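Local coordinates for De novo designed protein Foldit4 (Synthetic construct, PDB 6WI5) that has no known natural function, being a de novo designed protein whose two helices pack on a four-stranded antiparallel sheet in a ferredoxin-like fold, at residues A[60-63]-A[64-68]; A[29-32]-A[33-37]; A[19-22]-A[23-27]. All coordinates share one frame; numbering follows the deposited sequence.

Followed from the N terminus, the three contacts come in series: none nests within or crosses another, and each is local to one continuous run of chain. Interaction 3 (19-27) lies within helix 17-31, after strand 3-11. Interaction 2 (29-37) follows the same helix off its C-terminal end and round the turn into edge strand 36-44, the only connection among the three that changes secondary structure. Interaction 1 (60-68) lies on helix 59-76, reached after strand 47-56. Space closes what sequence separates: Glu31 of interaction 2 forms salt bridges with Arg64 and Arg68 of interaction 1, and Glu27 of interaction 3 also pairs with Arg68, joining the two helices.

Interaction 1 (A[60-63]-A[64-68])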
# COMPACT_ATOMS: atom_id res chain seq x y z
N GLU A 60 7.96 -3.80 13.58
CA GLU A 60 9.08 -3.03 13.02
C GLU A 60 9.14 -3.19 11.51
O GLU A 60 9.34 -2.21 10.78
CB GLU A 60 10.39 -3.48 13.66
CG GLU A 60 11.59 -2.65 13.25
CD GLU A 60 12.91 -3.26 13.69
OE1 GLU A 60 13.41 -4.17 12.99
OE2 GLU A 60 13.43 -2.85 14.74
N THR A 61 8.99 -4.42 11.02
CA THR A 61 8.93 -4.65 9.58
C THR A 61 7.75 -3.92 8.95
O THR A 61 7.88 -3.32 7.88
CB THR A 61 8.85 -6.15 9.30
OG1 THR A 61 10.04 -6.80 9.76
CG2 THR A 61 8.67 -6.41 7.81
N ILE A 62 6.60 -3.96 9.62
CA ILE A 62 5.39 -3.33 9.08
C ILE A 62 5.59 -1.82 8.95
O ILE A 62 5.30 -1.23 7.91
CB ILE A 62 4.18 -3.67 9.97
CG1 ILE A 62 3.51 -4.96 9.49
CG2 ILE A 62 3.19 -2.52 10.00
CD1 ILE A 62 2.89 -4.85 8.12
N GLU A 63 6.11 -1.18 10.01
CA GLU A 63 6.26 0.27 9.97
C GLU A 63 7.31 0.69 8.95
O GLU A 63 7.15 1.72 8.28
CB GLU A 63 6.62 0.79 11.36
CG GLU A 63 5.58 0.50 12.43
CD GLU A 63 5.90 1.15 13.76
OE1 GLU A 63 5.78 2.39 13.85
OE2 GLU A 63 6.29 0.43 14.70
N ARG A 64 8.39 -0.08 8.82
CA ARG A 64 9.41 0.23 7.82
C ARG A 64 8.85 0.09 6.41
O ARG A 64 9.12 0.93 5.54
CB ARG A 64 10.63 -0.66 8.02
CG ARG A 64 11.70 -0.49 6.95
CD ARG A 64 12.93 -1.34 7.23
NE ARG A 64 12.64 -2.77 7.24
CZ ARG A 64 12.55 -3.51 8.34
NH1 ARG A 64 12.72 -2.96 9.53
NH2 ARG A 64 12.29 -4.81 8.24
N LEU A 65 8.08 -0.97 6.16
CA LEU A 65 7.53 -1.19 4.83
C LEU A 65 6.48 -0.14 4.47
O LEU A 65 6.41 0.30 3.32
CB LEU A 65 6.93 -2.60 4.75
CG LEU A 65 6.28 -2.99 3.42
CD1 LEU A 65 7.26 -2.83 2.28
CD2 LEU A 65 5.77 -4.42 3.49
N VAL A 66 5.67 0.28 5.45
CA VAL A 66 4.64 1.28 5.18
C VAL A 66 5.27 2.61 4.79
O VAL A 66 4.85 3.25 3.82
CB VAL A 66 3.71 1.42 6.40
CG1 VAL A 66 2.87 2.68 6.28
CG2 VAL A 66 2.81 0.20 6.52
N GLU A 67 6.28 3.04 5.54
CA GLU A 67 6.93 4.32 5.23
C GLU A 67 7.60 4.29 3.87
O GLU A 67 7.60 5.29 3.15
CB GLU A 67 7.95 4.67 6.32
CG GLU A 67 7.32 4.91 7.68
CD GLU A 67 6.24 5.97 7.64
OE1 GLU A 67 6.42 6.98 6.93
OE2 GLU A 67 5.20 5.78 8.31
N ARG A 68 8.18 3.15 3.49
CA ARG A 68 8.81 3.04 2.19
C ARG A 68 7.77 3.06 1.07
O ARG A 68 8.00 3.65 0.01
CB ARG A 68 9.67 1.78 2.12
CG ARG A 68 10.87 1.90 1.21
CD ARG A 68 11.86 0.76 1.41
NE ARG A 68 11.35 -0.52 0.92
CZ ARG A 68 10.95 -1.52 1.70
NH1 ARG A 68 11.00 -1.40 3.02
NH2 ARG A 68 10.50 -2.64 1.16
O HOH W 1 4.89 3.63 9.42
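Arg64 folds back along the helix to meet Thr61 and Glu60, one turn earlier. Its CG stands anti to the backbone N (chi1 175°) and the chain stays extended through chi2; the bend at chi3 (62°) then turns the guanidinium toward the N terminus and lays one face over Thr61 CA, 3.6 Å from Arg64 NH2. The same NH2 makes a weak hydrogen bond to Thr61 OG1 (3.4 Å), while NH1 forms a long salt bridge with Glu60 OE1 at 3.7 Å. With the carboxylate and guanidinium planes 67° apart and a single long approach, the pair is not a flat, two-pronged one. Stronger partners lie nearby: Arg64 NH2 bridges to Glu31 on helix 17-31, and Thr61 OG1 is bonded to Asp58. On the buried side Val66 CG2 sits 3.2 Å from Ile62 O and 4.4 Å from Ile62 CG2, and Ile62 and Val66 continue onto Val5 of strand 3-11. Backbone bonds such as Leu65 N to Thr61 O (2.9 Å) and Val66 N to Ile62 O (2.9 Å) set the i to i+4 spacing. Charged residues outside and branched aliphatics inside are typical of an amphipathic helix packed on the sheet of a ferredoxin-like fold.

Interaction 2 (A[29-32]-A[33-37]); sequences KRES and NSVEV
Ser32 and Ser34 meet through their hydroxyls, OG to OG at 2.9 Å, and this hydrogen bond is the main polar link of the turn; the proton may sit on either oxygen. At Ser32 the backbone opens from helix to an extended shape (phi -168°, psi 157°), which breaks the helix and starts the turn, and its OG points away from its own N, over the turn. Ser34 OG occupies the position between its N and carbonyl carbon (chi1 60°), which brings it back to Ser32, and it also has a weak hydrogen bond to His56 NE2 on strand 47-56. Asn33 OD1 lies 3.5 Å from Ser32 OG, a weak and uncertain contact, since the Ser32 hydroxyl has Ser34 OG to bond instead.

The apolar contacts are looser and come from one branch of Val35. Its CG2, beside the backbone N, approaches Ser32 CB at 4.2 Å and Glu31 CG at 4.3 Å. The polar end of Glu31 is engaged in the other direction, by Arg64 and Arg68 of helix 59-76, while Val35 continues inward onto Leu65 and Ile54.

The chemistry divides the turn in two: small hydroxyls join residues two apart on its partly exposed side, and a buried valine rests against its inner side; the two segments are joined by hydroxyls and carbon contacts, with no salt bridge between them.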
# COMPACT_ATOMS: atom_id res chain seq x y z
N LYS A 29 8.26 -7.01 -1.99
CA LYS A 29 9.20 -8.08 -2.33
C LYS A 29 10.59 -7.79 -1.76
O LYS A 29 11.28 -8.71 -1.30
CB LYS A 29 9.27 -8.25 -3.85
CG LYS A 29 10.23 -9.32 -4.33
CD LYS A 29 10.48 -9.17 -5.82
CE LYS A 29 11.35 -10.29 -6.36
NZ LYS A 29 10.63 -11.59 -6.40
N ARG A 30 11.01 -6.52 -1.79
CA ARG A 30 12.33 -6.17 -1.26
C ARG A 30 12.40 -6.35 0.25
O ARG A 30 13.47 -6.66 0.78
CB ARG A 30 12.68 -4.74 -1.65
CG ARG A 30 12.96 -4.54 -3.13
CD ARG A 30 13.13 -3.07 -3.47
NE ARG A 30 13.54 -2.88 -4.86
CZ ARG A 30 13.68 -1.69 -5.45
NH1 ARG A 30 14.05 -1.61 -6.72
NH2 ARG A 30 13.45 -0.58 -4.76
N GLU A 31 11.28 -6.16 0.95
CA GLU A 31 11.29 -6.29 2.40
C GLU A 31 11.52 -7.74 2.81
O GLU A 31 12.53 -8.07 3.44
CB GLU A 31 9.97 -5.76 2.97
CG GLU A 31 9.88 -5.82 4.49
CD GLU A 31 11.05 -5.13 5.17
OE1 GLU A 31 11.79 -5.81 5.91
OE2 GLU A 31 11.23 -3.91 4.97
N SER A 32 10.59 -8.63 2.46
CA SER A 32 10.70 -10.04 2.80
C SER A 32 9.66 -10.81 2.01
O SER A 32 8.65 -10.25 1.57
CB SER A 32 10.51 -10.28 4.30
OG SER A 32 10.55 -11.67 4.60
N ASN A 33 9.92 -12.11 1.83
CA ASN A 33 8.95 -13.00 1.20
C ASN A 33 7.92 -13.54 2.18
O ASN A 33 6.95 -14.17 1.75
CB ASN A 33 9.67 -14.16 0.51
CG ASN A 33 10.68 -14.83 1.42
OD1 ASN A 33 10.76 -14.54 2.61
ND2 ASN A 33 11.47 -15.75 0.85
N SER A 34 8.11 -13.30 3.48
CA SER A 34 7.14 -13.71 4.48
C SER A 34 5.99 -12.72 4.62
O SER A 34 5.00 -13.03 5.31
CB SER A 34 7.83 -13.88 5.84
OG SER A 34 8.44 -12.67 6.26
N VAL A 35 6.08 -11.55 3.99
CA VAL A 35 5.05 -10.53 4.10
C VAL A 35 3.88 -10.88 3.20
O VAL A 35 4.06 -11.10 1.99
CB VAL A 35 5.63 -9.15 3.75
CG1 VAL A 35 4.52 -8.12 3.67
CG2 VAL A 35 6.67 -8.73 4.78
N GLU A 36 2.69 -10.95 3.78
CA GLU A 36 1.47 -11.23 3.03
C GLU A 36 0.88 -9.92 2.53
O GLU A 36 0.70 -8.98 3.30
CB GLU A 36 0.47 -11.97 3.92
CG GLU A 36 -0.82 -12.38 3.24
CD GLU A 36 -1.71 -13.19 4.17
OE1 GLU A 36 -1.25 -13.57 5.26
OE2 GLU A 36 -2.88 -13.45 3.80
N VAL A 37 0.58 -9.87 1.23
CA VAL A 37 0.07 -8.65 0.61
C VAL A 37 -1.07 -9.00 -0.34
O VAL A 37 -1.02 -10.01 -1.04
CB VAL A 37 1.20 -7.87 -0.12
CG1 VAL A 37 1.78 -8.71 -1.26
CG2 VAL A 37 0.69 -6.53 -0.63

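Interaction 3 (A[19-22]-A[23-27])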
# COMPACT_ATOMS: atom_id res chain seq x y z
N ARG A 19 1.58 1.18 -12.85
CA ARG A 19 2.90 1.49 -12.30
C ARG A 19 2.85 1.58 -10.78
O ARG A 19 3.80 1.16 -10.10
CB ARG A 19 3.43 2.80 -12.89
CG ARG A 19 4.37 2.62 -14.06
CD ARG A 19 5.62 3.48 -13.88
NE ARG A 19 5.29 4.90 -13.77
CZ ARG A 19 6.17 5.84 -13.46
NH1 ARG A 19 7.44 5.51 -13.21
NH2 ARG A 19 5.79 7.11 -13.38
N LEU A 20 1.77 2.11 -10.23
CA LEU A 20 1.65 2.23 -8.78
C LEU A 20 1.63 0.87 -8.11
O LEU A 20 2.34 0.63 -7.13
CB LEU A 20 0.40 3.03 -8.42
CG LEU A 20 0.10 3.18 -6.93
CD1 LEU A 20 1.23 3.91 -6.22
CD2 LEU A 20 -1.22 3.90 -6.71
N ILE A 21 0.81 -0.05 -8.64
CA ILE A 21 0.73 -1.39 -8.06
C ILE A 21 2.06 -2.12 -8.21
O ILE A 21 2.52 -2.82 -7.30
CB ILE A 21 -0.42 -2.18 -8.71
CG1 ILE A 21 -1.77 -1.58 -8.30
CG2 ILE A 21 -0.34 -3.66 -8.33
CD1 ILE A 21 -2.95 -2.31 -8.89
N LYS A 22 2.71 -1.97 -9.37
CA LYS A 22 4.00 -2.62 -9.58
C LYS A 22 5.04 -2.12 -8.59
O LYS A 22 5.80 -2.92 -8.03
CB LYS A 22 4.48 -2.39 -11.02
CG LYS A 22 5.80 -3.06 -11.35
CD LYS A 22 6.25 -2.73 -12.77
CE LYS A 22 7.56 -3.42 -13.10
NZ LYS A 22 8.04 -3.07 -14.47
N ARG A 23 5.08 -0.81 -8.35
CA ARG A 23 6.06 -0.25 -7.42
C ARG A 23 5.80 -0.72 -6.00
O ARG A 23 6.75 -1.01 -5.25
CB ARG A 23 6.03 1.28 -7.50
CG ARG A 23 7.01 1.96 -6.55
CD ARG A 23 8.42 1.97 -7.12
NE ARG A 23 8.50 2.73 -8.36
CZ ARG A 23 8.56 4.06 -8.42
NH1 ARG A 23 8.55 4.78 -7.31
NH2 ARG A 23 8.63 4.67 -9.60
N ILE A 24 4.53 -0.81 -5.60
CA ILE A 24 4.20 -1.23 -4.24
C ILE A 24 4.56 -2.69 -4.03
O ILE A 24 5.13 -3.07 -2.99
CB ILE A 24 2.72 -0.96 -3.94
CG1 ILE A 24 2.44 0.54 -3.96
CG2 ILE A 24 2.33 -1.54 -2.59
CD1 ILE A 24 0.99 0.89 -3.70
N LEU A 25 4.24 -3.55 -5.00
CA LEU A 25 4.58 -4.96 -4.88
C LEU A 25 6.09 -5.17 -4.89
O LEU A 25 6.59 -6.13 -4.28
CB LEU A 25 3.93 -5.77 -6.00
CG LEU A 25 2.40 -5.82 -5.98
CD1 LEU A 25 1.88 -6.70 -7.10
CD2 LEU A 25 1.89 -6.31 -4.64
N GLU A 26 6.83 -4.30 -5.57
CA GLU A 26 8.28 -4.40 -5.58
C GLU A 26 8.86 -4.08 -4.20
O GLU A 26 9.81 -4.73 -3.76
CB GLU A 26 8.87 -3.47 -6.64
CG GLU A 26 8.78 -4.02 -8.05
CD GLU A 26 9.14 -2.98 -9.09
OE1 GLU A 26 9.18 -1.78 -8.75
OE2 GLU A 26 9.38 -3.37 -10.26
N GLU A 27 8.29 -3.08 -3.52
CA GLU A 27 8.78 -2.75 -2.18
C GLU A 27 8.45 -3.85 -1.18
O GLU A 27 9.23 -4.11 -0.27
CB GLU A 27 8.20 -1.41 -1.73
CG GLU A 27 8.68 -0.22 -2.55
CD GLU A 27 10.18 -0.04 -2.48
OE1 GLU A 27 10.79 -0.39 -1.45
OE2 GLU A 27 10.76 0.45 -3.47
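Lys22 and Glu26 meet one helical turn apart, and the contact is made by carbon more than by charge. The lysine is fully extended, CG anti to the backbone N (chi1 -178°) and every later torsion anti as well, which carries its methylenes past the glutamate carboxylate. Lys22 CE lies 3.4 Å from Glu26 OE2, and Lys22 CG lies 3.8 Å from the same oxygen. The ammonium overshoots, with Lys22 NZ 4.4 Å from Glu26 OE2, beyond a salt bridge, although the opposite charges are still likely to attract. With an alanine in place of Glu26 the carboxylate is gone, and the extended Lys22 chain would probably be freer to turn, its ammonium lacking this nearby negative charge.

Arg23 has its CG likewise anti to N, but bends at chi2 and chi3, which turns the guanidinium so that NH2 comes within 3.9 Å of Arg19 NH1. Arg19 NH1 approaches the Arg23 group at its edge, with the two planes 80° apart. The like charges come together on the side turned to helix 59-76, where both side chains rest on Leu76; a salt bridge from Arg23 NH1 to Glu72 of that helix probably eases the repulsion. Here the pattern of helix 17-31 is that of an amphipathic helix in a ferredoxin-like fold, lying on one face of the four-stranded sheet.

Ile21 faces the sheet side, its CG2 4.0 Å from Leu25 CD1 as the two side chains run alongside each other in the same direction toward Val39 of strand 36-44. Leu20 CD1 and Ile24 CD1, 3.9 Å apart, form a second such pair, reaching Ile9 of strand 3-11. Backbone bonds from i+4 to i keep this spacing; the one from Leu25 N to Ile21 O, 3.0 Å, is nearly straight at 169°.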